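Side-chain contacts in putative periplasmic protein (PDB 4J32), which is the immunity protein Tai4, which binds the peptidoglycan-cleaving effector Tae4 of the type VI secretion system and probably neutralises it in the periplasm: residues 32-35 / 36-39; 21-24 / 25-29; 92-95 / 96-99; 6-9 / 10-14; 71-74 / 75-79. All coordinates share one frame; numbering follows the deposited sequence. Where two conformers were deposited one is given.

Interaction 1. Residues 32-35 / 36-39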
loop_
_atom_site.group_PDB
_atom_site.type_symbol
_atom_site.label_atom_id
_atom_site.label_comp_id
_atom_site.label_asym_id
_atom_site.label_seq_id
_atom_site.Cartn_x
_atom_site.Cartn_y
_atom_site.Cartn_z
ATOM N N VAL B 32 -8.848 4.982 -4.184
ATOM C CA VAL B 32 -7.628 4.220 -3.816
ATOM C C VAL B 32 -7.152 3.281 -4.942
ATOM O O VAL B 32 -5.950 3.261 -5.278
ATOM C CB VAL B 32 -7.826 3.452 -2.486
ATOM C CG1 VAL B 32 -6.634 2.502 -2.212
ATOM C CG2 VAL B 32 -8.070 4.447 -1.328
ATOM N N LYS B 33 -8.069 2.485 -5.507
ATOM C CA LYS B 33 -7.683 1.553 -6.597
ATOM C C LYS B 33 -7.077 2.333 -7.762
ATOM O O LYS B 33 -6.050 1.935 -8.291
ATOM C CB LYS B 33 -8.897 0.771 -7.148
ATOM C CG LYS B 33 -9.423 -0.299 -6.216
ATOM C CD LYS B 33 -10.695 -1.011 -6.785
ATOM C CE LYS B 33 -10.343 -2.252 -7.579
ATOM N NZ LYS B 33 -9.560 -3.231 -6.765
ATOM N N ASN B 34 -7.713 3.436 -8.151
ATOM C CA ASN B 34 -7.213 4.223 -9.287
ATOM C C ASN B 34 -5.849 4.843 -9.001
ATOM O O ASN B 34 -5.013 4.963 -9.892
ATOM C CB ASN B 34 -8.209 5.307 -9.699
ATOM C CG ASN B 34 -9.392 4.740 -10.466
ATOM O OD1 ASN B 34 -9.249 3.759 -11.215
ATOM N ND2 ASN B 34 -10.551 5.359 -10.301
ATOM N N ASP B 35 -5.634 5.224 -7.752
ATOM C CA ASP B 35 -4.367 5.804 -7.319
ATOM C C ASP B 35 -3.233 4.773 -7.394
ATOM O O ASP B 35 -2.144 5.052 -7.925
ATOM C CB ASP B 35 -4.512 6.314 -5.878
ATOM C CG ASP B 35 -3.260 7.032 -5.392
ATOM O OD1 ASP B 35 -3.279 8.286 -5.365
ATOM O OD2 ASP B 35 -2.273 6.328 -5.069
ATOM N N ALA B 36 -3.493 3.575 -6.876
ATOM C CA ALA B 36 -2.537 2.484 -6.949
ATOM C C ALA B 36 -2.257 2.078 -8.410
ATOM O O ALA B 36 -1.107 1.825 -8.756
ATOM C CB ALA B 36 -3.001 1.285 -6.094
ATOM N N ARG B 37 -3.285 2.050 -9.257
ATOM C CA ARG B 37 -3.107 1.768 -10.699
ATOM C C ARG B 37 -2.252 2.840 -11.370
ATOM O O ARG B 37 -1.391 2.537 -12.182
ATOM C CB ARG B 37 -4.444 1.729 -11.417
ATOM C CG ARG B 37 -5.214 0.488 -11.196
ATOM C CD ARG B 37 -6.500 0.602 -12.019
ATOM N NE ARG B 37 -7.194 -0.676 -12.045
ATOM C CZ ARG B 37 -8.130 -1.004 -12.935
ATOM N NH1 ARG B 37 -8.505 -0.141 -13.873
ATOM N NH2 ARG B 37 -8.699 -2.208 -12.885
ATOM N N ALA B 38 -2.516 4.101 -11.048
ATOM C CA ALA B 38 -1.759 5.213 -11.657
ATOM C C ALA B 38 -0.296 5.119 -11.248
ATOM O O ALA B 38 0.617 5.296 -12.085
ATOM C CB ALA B 38 -2.342 6.549 -11.230
ATOM N N THR B 39 -0.080 4.843 -9.961
ATOM C CA THR B 39 1.252 4.678 -9.397
ATOM C C THR B 39 1.978 3.508 -10.083
ATOM O O THR B 39 3.130 3.645 -10.517
ATOM C CB THR B 39 1.163 4.483 -7.852
ATOM O OG1 THR B 39 0.655 5.686 -7.255
ATOM C CG2 THR B 39 2.542 4.148 -7.242
HETATM O O HOH W 1 -8.196 2.967 -13.926
#

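Interaction 2. Residues 21-24 / 25-29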
loop_
_atom_site.group_PDB
_atom_site.type_symbol
_atom_site.label_atom_id
_atom_site.label_comp_id
_atom_site.label_asym_id
_atom_site.label_seq_id
_atom_site.Cartn_x
_atom_site.Cartn_y
_atom_site.Cartn_z
ATOM N N HIS B 21 0.584 -2.589 -7.811
ATOM C CA HIS B 21 -0.425 -3.387 -8.501
ATOM C C HIS B 21 -1.242 -4.221 -7.504
ATOM O O HIS B 21 -2.470 -4.290 -7.604
ATOM C CB HIS B 21 0.207 -4.293 -9.561
ATOM C CG HIS B 21 -0.790 -5.142 -10.277
ATOM N ND1 HIS B 21 -1.697 -4.623 -11.175
ATOM C CD2 HIS B 21 -1.038 -6.470 -10.210
ATOM C CE1 HIS B 21 -2.455 -5.601 -11.641
ATOM N NE2 HIS B 21 -2.088 -6.729 -11.053
ATOM N N CYS B 22 -0.552 -4.852 -6.558
ATOM C CA CYS B 22 -1.256 -5.677 -5.573
ATOM C C CYS B 22 -2.236 -4.822 -4.753
ATOM O O CYS B 22 -3.380 -5.236 -4.487
ATOM C CB CYS B 22 -0.251 -6.362 -4.664
ATOM S SG CYS B 22 -1.017 -7.428 -3.426
ATOM N N LEU B 23 -1.799 -3.622 -4.385
ATOM C CA LEU B 23 -2.679 -2.709 -3.626
ATOM C C LEU B 23 -3.910 -2.327 -4.468
ATOM O O LEU B 23 -5.038 -2.269 -3.951
ATOM C CB LEU B 23 -1.881 -1.483 -3.161
ATOM C CG LEU B 23 -0.760 -1.736 -2.146
ATOM C CD1 LEU B 23 0.106 -0.452 -1.938
ATOM C CD2 LEU B 23 -1.352 -2.251 -0.789
ATOM N N ALA B 24 -3.705 -2.127 -5.775
ATOM C CA ALA B 24 -4.808 -1.885 -6.706
ATOM C C ALA B 24 -5.782 -3.056 -6.775
ATOM O O ALA B 24 -6.963 -2.866 -7.056
ATOM C CB ALA B 24 -4.275 -1.590 -8.113
ATOM N N LEU B 25 -5.277 -4.277 -6.576
ATOM C CA LEU B 25 -6.157 -5.441 -6.541
ATOM C C LEU B 25 -6.983 -5.585 -5.262
ATOM O O LEU B 25 -8.161 -5.958 -5.327
ATOM C CB LEU B 25 -5.362 -6.743 -6.736
ATOM C CG LEU B 25 -4.609 -6.942 -8.055
ATOM C CD1 LEU B 25 -3.860 -8.289 -8.029
ATOM C CD2 LEU B 25 -5.558 -6.860 -9.238
ATOM N N VAL B 26 -6.367 -5.364 -4.111
ATOM C CA VAL B 26 -6.995 -5.744 -2.840
ATOM C C VAL B 26 -7.999 -4.734 -2.274
ATOM O O VAL B 26 -8.903 -5.114 -1.542
ATOM C CB VAL B 26 -5.970 -6.152 -1.735
ATOM C CG1 VAL B 26 -5.075 -7.349 -2.215
ATOM C CG2 VAL B 26 -5.108 -4.972 -1.302
ATOM N N TYR B 27 -7.832 -3.466 -2.612
ATOM C CA TYR B 27 -8.662 -2.412 -2.025
ATOM C C TYR B 27 -9.919 -2.199 -2.864
ATOM O O TYR B 27 -9.852 -2.296 -4.088
ATOM C CB TYR B 27 -7.859 -1.116 -1.978
ATOM C CG TYR B 27 -6.705 -1.086 -0.983
ATOM C CD1 TYR B 27 -6.817 -1.654 0.304
ATOM C CD2 TYR B 27 -5.523 -0.447 -1.325
ATOM C CE1 TYR B 27 -5.748 -1.576 1.216
ATOM C CE2 TYR B 27 -4.461 -0.345 -0.431
ATOM C CZ TYR B 27 -4.567 -0.922 0.830
ATOM O OH TYR B 27 -3.478 -0.777 1.664
ATOM N N LYS B 28 -11.037 -1.903 -2.214
ATOM C CA LYS B 28 -12.326 -1.779 -2.905
ATOM C C LYS B 28 -12.562 -0.361 -3.457
ATOM O O LYS B 28 -13.056 -0.178 -4.592
ATOM C CB LYS B 28 -13.473 -2.227 -1.987
ATOM C CG LYS B 28 -14.786 -2.435 -2.750
ATOM C CD LYS B 28 -16.011 -2.674 -1.881
ATOM C CE LYS B 28 -17.240 -2.868 -2.791
ATOM N NZ LYS B 28 -18.555 -2.798 -2.091
ATOM N N ASP B 29 -12.189 0.636 -2.664
ATOM C CA ASP B 29 -12.525 2.037 -2.952
ATOM C C ASP B 29 -11.941 2.471 -4.286
ATOM O O ASP B 29 -10.751 2.263 -4.538
ATOM C CB ASP B 29 -12.017 2.939 -1.823
ATOM C CG ASP B 29 -12.224 4.408 -2.114
ATOM O OD1 ASP B 29 -13.367 4.885 -2.038
ATOM O OD2 ASP B 29 -11.230 5.087 -2.433
#

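Interaction 3. Residues 92-95 / 96-99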
loop_
_atom_site.group_PDB
_atom_site.type_symbol
_atom_site.label_atom_id
_atom_site.label_comp_id
_atom_site.label_asym_id
_atom_site.label_seq_id
_atom_site.Cartn_x
_atom_site.Cartn_y
_atom_site.Cartn_z
ATOM N N ASN B 92 10.496 -12.696 -6.421
ATOM C CA ASN B 92 11.816 -12.155 -6.464
ATOM C C ASN B 92 12.711 -12.932 -7.485
ATOM O O ASN B 92 13.506 -12.309 -8.191
ATOM C CB ASN B 92 12.317 -11.921 -5.027
ATOM C CG ASN B 92 11.596 -10.709 -4.352
ATOM O OD1 ASN B 92 11.942 -9.557 -4.622
ATOM N ND2 ASN B 92 10.562 -10.972 -3.513
ATOM N N GLU B 93 12.513 -14.249 -7.616
ATOM C CA GLU B 93 13.210 -15.050 -8.629
ATOM C C GLU B 93 12.805 -14.686 -10.050
ATOM O O GLU B 93 13.648 -14.603 -10.933
ATOM C CB GLU B 93 13.032 -16.555 -8.371
ATOM C CG GLU B 93 13.675 -17.019 -7.070
ATOM C CD GLU B 93 15.146 -16.598 -6.934
ATOM O OE1 GLU B 93 15.954 -16.841 -7.864
ATOM O OE2 GLU B 93 15.493 -16.019 -5.876
ATOM N N LEU B 94 11.510 -14.451 -10.262
ATOM C CA LEU B 94 10.995 -13.993 -11.558
ATOM C C LEU B 94 11.711 -12.716 -12.025
ATOM O O LEU B 94 12.126 -12.593 -13.185
ATOM C CB LEU B 94 9.492 -13.704 -11.452
ATOM C CG LEU B 94 8.775 -13.091 -12.661
ATOM C CD1 LEU B 94 8.736 -14.103 -13.852
ATOM C CD2 LEU B 94 7.363 -12.654 -12.293
ATOM N N ILE B 95 11.832 -11.774 -11.106
ATOM C CA ILE B 95 12.464 -10.496 -11.414
ATOM C C ILE B 95 13.955 -10.683 -11.676
ATOM O O ILE B 95 14.522 -10.070 -12.590
ATOM C CB ILE B 95 12.156 -9.456 -10.301
ATOM C CG1 ILE B 95 10.667 -9.097 -10.361
ATOM C CG2 ILE B 95 13.044 -8.169 -10.453
ATOM C CD1 ILE B 95 10.122 -8.371 -9.138
ATOM N N LYS B 96 14.600 -11.526 -10.877
ATOM C CA LYS B 96 16.038 -11.743 -11.024
ATOM C C LYS B 96 16.387 -12.488 -12.314
ATOM O O LYS B 96 17.467 -12.256 -12.898
ATOM C CB LYS B 96 16.588 -12.480 -9.799
ATOM C CG LYS B 96 18.125 -12.512 -9.714
ATOM C CD LYS B 96 18.617 -13.554 -8.720
ATOM C CE LYS B 96 18.114 -13.291 -7.308
ATOM N NZ LYS B 96 18.509 -14.431 -6.426
ATOM N N ARG B 97 15.469 -13.373 -12.743
ATOM C CA ARG B 97 15.588 -14.195 -13.973
ATOM C C ARG B 97 15.428 -13.420 -15.242
ATOM O O ARG B 97 15.694 -13.963 -16.311
ATOM C CB ARG B 97 14.427 -15.225 -14.074
ATOM C CG ARG B 97 14.602 -16.542 -13.454
ATOM C CD ARG B 97 13.719 -17.611 -14.148
ATOM N NE ARG B 97 12.269 -17.412 -14.027
ATOM C CZ ARG B 97 11.544 -17.636 -12.934
ATOM N NH1 ARG B 97 12.111 -18.037 -11.791
ATOM N NH2 ARG B 97 10.235 -17.429 -12.966
ATOM N N ARG B 98 14.895 -12.203 -15.158
ATOM C CA ARG B 98 14.313 -11.562 -16.320
ATOM C C ARG B 98 15.262 -11.480 -17.523
ATOM O O ARG B 98 16.477 -11.253 -17.378
ATOM C CB ARG B 98 13.762 -10.181 -15.948
ATOM C CG ARG B 98 14.838 -9.140 -15.684
ATOM C CD ARG B 98 14.264 -7.824 -15.144
ATOM N NE ARG B 98 15.363 -6.880 -14.974
ATOM C CZ ARG B 98 16.217 -6.876 -13.947
ATOM N NH1 ARG B 98 16.078 -7.722 -12.925
ATOM N NH2 ARG B 98 17.211 -5.995 -13.922
ATOM N N VAL B 99 14.708 -11.701 -18.711
ATOM C CA VAL B 99 15.497 -11.675 -19.950
ATOM C C VAL B 99 15.936 -10.259 -20.300
ATOM O O VAL B 99 17.062 -10.044 -20.759
ATOM C CB VAL B 99 14.675 -12.271 -21.127
ATOM C CG1 VAL B 99 15.439 -12.164 -22.421
ATOM C CG2 VAL B 99 14.343 -13.702 -20.819
#

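Interaction 4. Residues 6-9 / 10-14. With FLC (citrate anion), chain J.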
loop_
_atom_site.group_PDB
_atom_site.type_symbol
_atom_site.label_atom_id
_atom_site.label_comp_id
_atom_site.label_asym_id
_atom_site.label_seq_id
_atom_site.Cartn_x
_atom_site.Cartn_y
_atom_site.Cartn_z
ATOM N N THR B 6 12.425 8.166 -11.231
ATOM C CA THR B 6 13.578 8.042 -12.141
ATOM C C THR B 6 14.854 7.514 -11.484
ATOM O O THR B 6 15.842 7.217 -12.184
ATOM C CB THR B 6 13.941 9.382 -12.792
ATOM O OG1 THR B 6 14.217 10.344 -11.770
ATOM C CG2 THR B 6 12.800 9.860 -13.702
ATOM N N GLN B 7 14.830 7.377 -10.170
ATOM C CA GLN B 7 16.024 6.975 -9.434
ATOM C C GLN B 7 16.120 5.461 -9.221
ATOM O O GLN B 7 17.199 4.946 -8.870
ATOM C CB GLN B 7 16.118 7.746 -8.110
ATOM C CG GLN B 7 16.436 9.233 -8.308
ATOM C CD GLN B 7 16.342 10.055 -7.029
ATOM O OE1 GLN B 7 16.759 9.620 -5.952
ATOM N NE2 GLN B 7 15.792 11.257 -7.146
ATOM N N TYR B 8 15.016 4.761 -9.453
ATOM C CA TYR B 8 14.951 3.317 -9.222
ATOM C C TYR B 8 15.658 2.515 -10.317
ATOM O O TYR B 8 15.578 2.851 -11.507
ATOM C CB TYR B 8 13.490 2.857 -9.089
ATOM C CG TYR B 8 12.824 3.434 -7.850
ATOM C CD1 TYR B 8 13.231 3.037 -6.573
ATOM C CD2 TYR B 8 11.769 4.351 -7.969
ATOM C CE1 TYR B 8 12.634 3.574 -5.414
ATOM C CE2 TYR B 8 11.154 4.901 -6.814
ATOM C CZ TYR B 8 11.594 4.497 -5.556
ATOM O OH TYR B 8 11.000 5.028 -4.430
ATOM N N SER B 9 16.335 1.447 -9.888
ATOM C CA SER B 9 16.917 0.478 -10.814
ATOM C C SER B 9 15.780 -0.324 -11.471
ATOM O O SER B 9 14.629 -0.279 -11.025
ATOM C CB SER B 9 17.827 -0.483 -10.044
ATOM O OG SER B 9 17.050 -1.374 -9.234
ATOM N N GLN B 10 16.109 -1.070 -12.523
ATOM C CA GLN B 10 15.083 -1.889 -13.197
ATOM C C GLN B 10 14.417 -2.904 -12.262
ATOM O O GLN B 10 13.195 -3.080 -12.287
ATOM C CB GLN B 10 15.676 -2.589 -14.416
ATOM C CG GLN B 10 16.050 -1.612 -15.542
ATOM C CD GLN B 10 14.792 -1.044 -16.193
ATOM O OE1 GLN B 10 14.005 -1.788 -16.777
ATOM N NE2 GLN B 10 14.593 0.274 -16.071
ATOM N N SER B 11 15.213 -3.593 -11.447
ATOM C CA SER B 11 14.629 -4.539 -10.483
ATOM C C SER B 11 13.746 -3.840 -9.432
ATOM O O SER B 11 12.655 -4.339 -9.085
ATOM C CB SER B 11 15.707 -5.393 -9.818
ATOM O OG SER B 11 16.516 -4.619 -8.954
ATOM N N GLU B 12 14.198 -2.682 -8.944
ATOM C CA GLU B 12 13.440 -1.884 -7.983
ATOM C C GLU B 12 12.128 -1.411 -8.596
ATOM O O GLU B 12 11.081 -1.446 -7.941
ATOM C CB GLU B 12 14.270 -0.658 -7.550
ATOM C CG GLU B 12 15.388 -1.005 -6.572
ATOM C CD GLU B 12 16.377 0.143 -6.293
ATOM O OE1 GLU B 12 16.500 1.116 -7.076
ATOM O OE2 GLU B 12 17.057 0.049 -5.247
ATOM N N LEU B 13 12.159 -1.000 -9.857
ATOM C CA LEU B 13 10.896 -0.602 -10.534
ATOM C C LEU B 13 9.895 -1.760 -10.553
ATOM O O LEU B 13 8.697 -1.564 -10.345
ATOM C CB LEU B 13 11.144 -0.118 -11.969
ATOM C CG LEU B 13 11.867 1.208 -12.197
ATOM C CD1 LEU B 13 12.226 1.349 -13.677
ATOM C CD2 LEU B 13 10.990 2.394 -11.742
ATOM N N LEU B 14 10.380 -2.964 -10.824
ATOM C CA LEU B 14 9.484 -4.132 -10.937
ATOM C C LEU B 14 8.899 -4.507 -9.573
ATOM O O LEU B 14 7.728 -4.871 -9.477
ATOM C CB LEU B 14 10.219 -5.324 -11.562
ATOM C CG LEU B 14 10.505 -5.123 -13.063
ATOM C CD1 LEU B 14 11.538 -6.148 -13.549
ATOM C CD2 LEU B 14 9.227 -5.225 -13.871
HETATM C CAC FLC J . 19.142 -3.529 -11.752
HETATM C CA FLC J . 20.200 -3.774 -10.698
HETATM C CB FLC J . 20.527 -5.273 -10.648
HETATM C CBC FLC J . 21.988 -5.709 -10.802
HETATM C CG FLC J . 19.494 -6.273 -10.095
HETATM C CGC FLC J . 18.912 -7.094 -11.221
HETATM O OA1 FLC J . 19.506 -3.152 -12.879
HETATM O OA2 FLC J . 17.953 -3.707 -11.482
HETATM O OB1 FLC J . 22.769 -4.960 -11.444
HETATM O OB2 FLC J . 22.374 -6.802 -10.304
HETATM O OG1 FLC J . 19.201 -6.750 -12.394
HETATM O OG2 FLC J . 18.176 -8.076 -10.931
HETATM O OHB FLC J . 20.796 -5.021 -9.259
HETATM O O HOH W 2 18.555 2.897 -7.384
HETATM O O HOH W 3 16.211 2.021 -14.196
HETATM O O HOH W 4 18.802 -2.720 -7.781
#

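Interaction 5. Residues 71-74 / 75-79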
loop_
_atom_site.group_PDB
_atom_site.type_symbol
_atom_site.label_atom_id
_atom_site.label_comp_id
_atom_site.label_asym_id
_atom_site.label_seq_id
_atom_site.Cartn_x
_atom_site.Cartn_y
_atom_site.Cartn_z
ATOM N N GLY B 71 -7.964 -12.160 12.118
ATOM C CA GLY B 71 -7.253 -11.760 13.315
ATOM C C GLY B 71 -8.191 -11.563 14.479
ATOM O O GLY B 71 -9.401 -11.779 14.361
ATOM N N SER B 72 -7.638 -11.165 15.618
ATOM C CA SER B 72 -8.442 -10.942 16.836
ATOM C C SER B 72 -9.036 -9.534 16.880
ATOM O O SER B 72 -9.667 -9.137 17.873
ATOM C CB SER B 72 -7.603 -11.189 18.084
ATOM O OG SER B 72 -6.516 -10.284 18.119
ATOM N N ILE B 73 -8.787 -8.775 15.823
ATOM C CA ILE B 73 -9.417 -7.477 15.600
ATOM C C ILE B 73 -10.147 -7.520 14.247
ATOM O O ILE B 73 -9.800 -8.325 13.373
ATOM C CB ILE B 73 -8.387 -6.311 15.652
ATOM C CG1 ILE B 73 -7.284 -6.501 14.608
ATOM C CG2 ILE B 73 -7.792 -6.185 17.069
ATOM C CD1 ILE B 73 -6.413 -5.227 14.402
ATOM N N SER B 74 -11.141 -6.642 14.083
ATOM C CA SER B 74 -11.937 -6.582 12.852
ATOM C C SER B 74 -11.161 -5.998 11.669
ATOM O O SER B 74 -10.805 -4.803 11.656
ATOM C CB SER B 74 -13.226 -5.782 13.085
ATOM O OG SER B 74 -13.982 -5.703 11.891
ATOM N N SER B 75 -10.892 -6.838 10.675
ATOM C CA SER B 75 -10.203 -6.399 9.461
ATOM C C SER B 75 -10.119 -7.570 8.500
ATOM O O SER B 75 -10.110 -8.733 8.918
ATOM C CB SER B 75 -8.780 -5.920 9.788
ATOM O OG SER B 75 -8.154 -5.357 8.642
ATOM N N ASP B 76 -10.073 -7.249 7.216
ATOM C CA ASP B 76 -9.750 -8.238 6.205
ATOM C C ASP B 76 -8.244 -8.353 5.990
ATOM O O ASP B 76 -7.784 -9.238 5.254
ATOM C CB ASP B 76 -10.450 -7.875 4.899
ATOM C CG ASP B 76 -11.945 -8.093 4.973
ATOM O OD1 ASP B 76 -12.387 -8.952 5.750
ATOM O OD2 ASP B 76 -12.681 -7.422 4.228
ATOM N N PHE B 77 -7.481 -7.450 6.599
ATOM C CA PHE B 77 -6.009 -7.409 6.402
ATOM C C PHE B 77 -5.561 -7.420 4.911
ATOM O O PHE B 77 -4.592 -8.100 4.544
ATOM C CB PHE B 77 -5.350 -8.548 7.203
ATOM C CG PHE B 77 -5.539 -8.414 8.698
ATOM C CD1 PHE B 77 -4.753 -7.520 9.432
ATOM C CD2 PHE B 77 -6.492 -9.184 9.368
ATOM C CE1 PHE B 77 -4.923 -7.402 10.826
ATOM C CE2 PHE B 77 -6.664 -9.064 10.767
ATOM C CZ PHE B 77 -5.876 -8.166 11.482
ATOM N N ASN B 78 -6.261 -6.647 4.065
ATOM C CA ASN B 78 -5.943 -6.581 2.644
ATOM C C ASN B 78 -4.520 -6.060 2.431
ATOM O O ASN B 78 -3.782 -6.603 1.619
ATOM C CB ASN B 78 -6.968 -5.701 1.914
ATOM C CG ASN B 78 -8.309 -6.378 1.802
ATOM O OD1 ASN B 78 -8.366 -7.572 1.513
ATOM N ND2 ASN B 78 -9.388 -5.639 2.039
ATOM N N THR B 79 -4.149 -5.040 3.203
ATOM C CA THR B 79 -2.823 -4.409 3.066
ATOM C C THR B 79 -1.765 -5.493 3.315
ATOM O O THR B 79 -0.747 -5.556 2.633
ATOM C CB THR B 79 -2.638 -3.279 4.099
ATOM O OG1 THR B 79 -3.702 -2.321 3.994
ATOM C CG2 THR B 79 -1.275 -2.525 3.893
HETATM O O HOH W 5 -10.153 -10.212 11.424
HETATM O O HOH W 6 -9.593 -3.079 9.132
#

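Interaction 1. Residues 32-35 / 36-39
The carbonyl oxygen of Asp35 is gripped twice by Thr39, one turn further along helix 30-46. Thr39 N makes the regular helical bond to it at 2.9 Å, and Thr39 OG1 reaches Asp35 O at 2.9 Å as well. The two donors come from opposite faces of the carbonyl plane, the hydroxyl standing 37° above it. OG1 can do this because it lies beside its own backbone N (chi1 -65°), which turns it back down the helix.

On the solvent side Asn34 and Arg37 meet through a water: it donates to Asn34 OD1 at 3.0 Å and accepts from Arg37 NH1 at 3.1 Å. The extended arginine chain passes over Lys33 O, its CG 3.4 Å from that oxygen, before the guanidinium reaches a bound 2-ethoxyethanol with NH2. Lys33 turns its ammonium to Ala24 O, at the end of the preceding helix.

With CG anti to the backbone N (chi1 -176°), the Asp35 carboxylate leans across toward Thr39, yet OD2 stays 3.7 Å from Thr39 OG1. Its bonds run to Thr79 OG1 and Asn78 N of the second subunit. The hydroxyl thus serves its own helix, the buried carboxylate the subunit interface.

Interaction 2. Residues 21-24 / 25-29
Leu25 lays its branched end over one face of the His21 imidazole, a CH-pi contact with CG 4.3 Å from the ring centroid and 27° off the normal. Its methyls both come down near His21 NE2, CD1 of Leu25 at 3.8 Å from it and CD2 at nearly the same distance. The histidine presents this face because its CG lies anti to the backbone N (chi1 179°); NE2 is held by Asp58 of helix 51-65, and Trp17 stacks on the ring.

Val26 comes next, with CG1 3.5 Å from Cys22 O and 4.2 Å from Cys22 SG. That sulfur is joined to Cys82, so the valine packs beside the disulfide that ties helix 10-26 to helix 78-86 in this all-helical immunity fold. Here the helix runs out: Leu25 N and Val26 N each make one sound bond back to a carbonyl and one weaker one, and Tyr27 N keeps only a weak bond to Leu23 O.

Tyr27, the first residue to leave helical geometry, lies alongside Leu23 and points the same way. Leu23 CD2 touches Tyr27 CE2 at 3.7 Å, while Tyr27 CD2 approaches Leu23 O obliquely to 3.2 Å. Val26 CG2 covers part of one ring face, near its rim. The phenol bonds to Thr79 OG1, and its ring meets Tyr27 of the second subunit with the planes at about 75°. Further on, Asp29 caps the next helix, its OD2 accepting from Val32 N.

Interaction 3. Residues 92-95 / 96-99
This is a helix C-terminal contact on the surface of the molecule, where helix 89-96, the last of the five, gives way to the C-terminal tail. Lys96 N and Arg97 N still bond to Asn92 O and Glu93 O, the latter at 2.8 Å. Beyond them Arg98 takes over: its backbone N makes only a weak bond to Ile95 O, and its side chain comes to the same oxygen.

On the outer side Glu93 and Lys96 run side by side. The glutamate bends at chi2 (-52°) and the lysine at chi3, which brings Glu93 OE2 to 3.5 Å from Lys96 NZ, a long salt bridge. Arg97 bends at chi3 and lays one face of its guanidinium over the Leu94 backbone, CZ standing 3.9 Å from Leu94 CA. NH2 of Arg97 also touches Leu94 CD1 at 3.8 Å, while Leu94 itself packs on helix 51-65.

The Arg98 chain is extended from CG to NE and packs on Leu14 of helix 10-26; its NH2 holds a citrate probably left from crystallisation. Arg98 NH1 meets Ile95 O at 2.8 Å, the oxygen lying in the guanidinium plane but the nitrogen standing 41° above the plane of the carbonyl.

Interaction 4. Residues 6-9 / 10-14
Ser9 and Glu12 bond to each other in both directions, side chain to backbone each way: a capping box at the start of helix 10-26. Glu12 OE1 accepts the hydrogen bond of Ser9 N at 2.8 Å, almost straight (175°), meeting it on the anti side of the carboxylate and tilted out of its plane. In return Ser9 OG accepts from Glu12 N at 3.2 Å. The serine hydroxyl sits between its own N and carbonyl carbon (chi1 72°), which swings it over the first turn, while the glutamate chain extends beyond CG to reach back past it.

Tyr8 crosses Glu12 nearly at right angles, ring and carboxylate planes 84° apart, with OE1 near the plane of the ring at its edge. Its CB rests on Leu13 CD2 at 3.7 Å, and its hydroxyl bonds to Asp84 of the second subunit. A water donates to both Gln7 O and Glu12 OE1, the latter at 2.7 Å. Another links Tyr8 O to Gln10 NE2; NE2 also bonds to Tyr46 O, and OE1 of Gln10 accepts from Lys48 N.

At the tip of the helix a citrate, probably from the crystallisation liquor, puts OA2 2.7 Å from Ser11 N; the same citrate is held by Arg98. The glutamate thus takes the N-H of Ser9, the serine hydroxyl that of Glu12 and the citrate that of Ser11, and the two anions lie where the positive end of the helix dipole would be expected to favour them.

Interaction 5. Residues 71-74 / 75-79
Phe77 sets CZ of its ring against CG1 of Ile73, 3.8 Å away. The two side chains cross at about a right angle. Ile73 CG1 sits between the backbone N and the carbonyl carbon (chi1 58°), which brings that branch, and CD1 behind it, to the aromatic atom. Further round the ring, Phe77 CE2 comes within 3.6 Å of Gly71 N, so the Gly71 backbone also lies against the phenylalanine. Ser75 covers one face, its CB 3.8 Å above the ring plane and over the centre.

Ser75 is also the hinge of an ST turn: its OG accepts from Phe77 N at 3.0 Å. That bond shapes the chain just ahead of helix 78-86, for which Phe77 stands at the N-cap position. A water sits inside the bend, accepting from Gly71 N at 3.0 Å and lying 2.7 Å from Ile73 O and 2.9 Å from Ser75 O. Another joins Ser74 O to Ser75 OG.

Outside the loop, Ile73 and Phe77 both pack on Asn135 of the effector chain, and Ser72 N bonds to that residue's OD1. Ile73, Ser75 and Phe77 touch the second subunit too. With no direct hydrogen bond between them, 71-74 and 75-79 meet through the aromatic ring and the bridging water, while the Ser72 amide bonds to the effector.

Overall arrangement
Interactions 1 and 2 are buried and sit on consecutive helices, touching through Lys33. Interaction 5, partly buried, touches interaction 2 within the chain and interaction 1 only across the subunit interface; interactions 1, 2, 4 and 5 all reach the second subunit. Interactions 3 and 4 are surface contacts, packed together where Arg98 and Ile95 meet Leu14, with a citrate bridging Ser11 and Arg98. Interaction 3 lies on the opposite side of the chain's centre from 1, 2 and 5. Apolar and aromatic packing marks 2 and 5, a doubly gripped helix carbonyl marks 1, and charged groups and helix-end bonds dominate 3 and 4. Interactions 2 and 4 both use helix 10-26, one at each end.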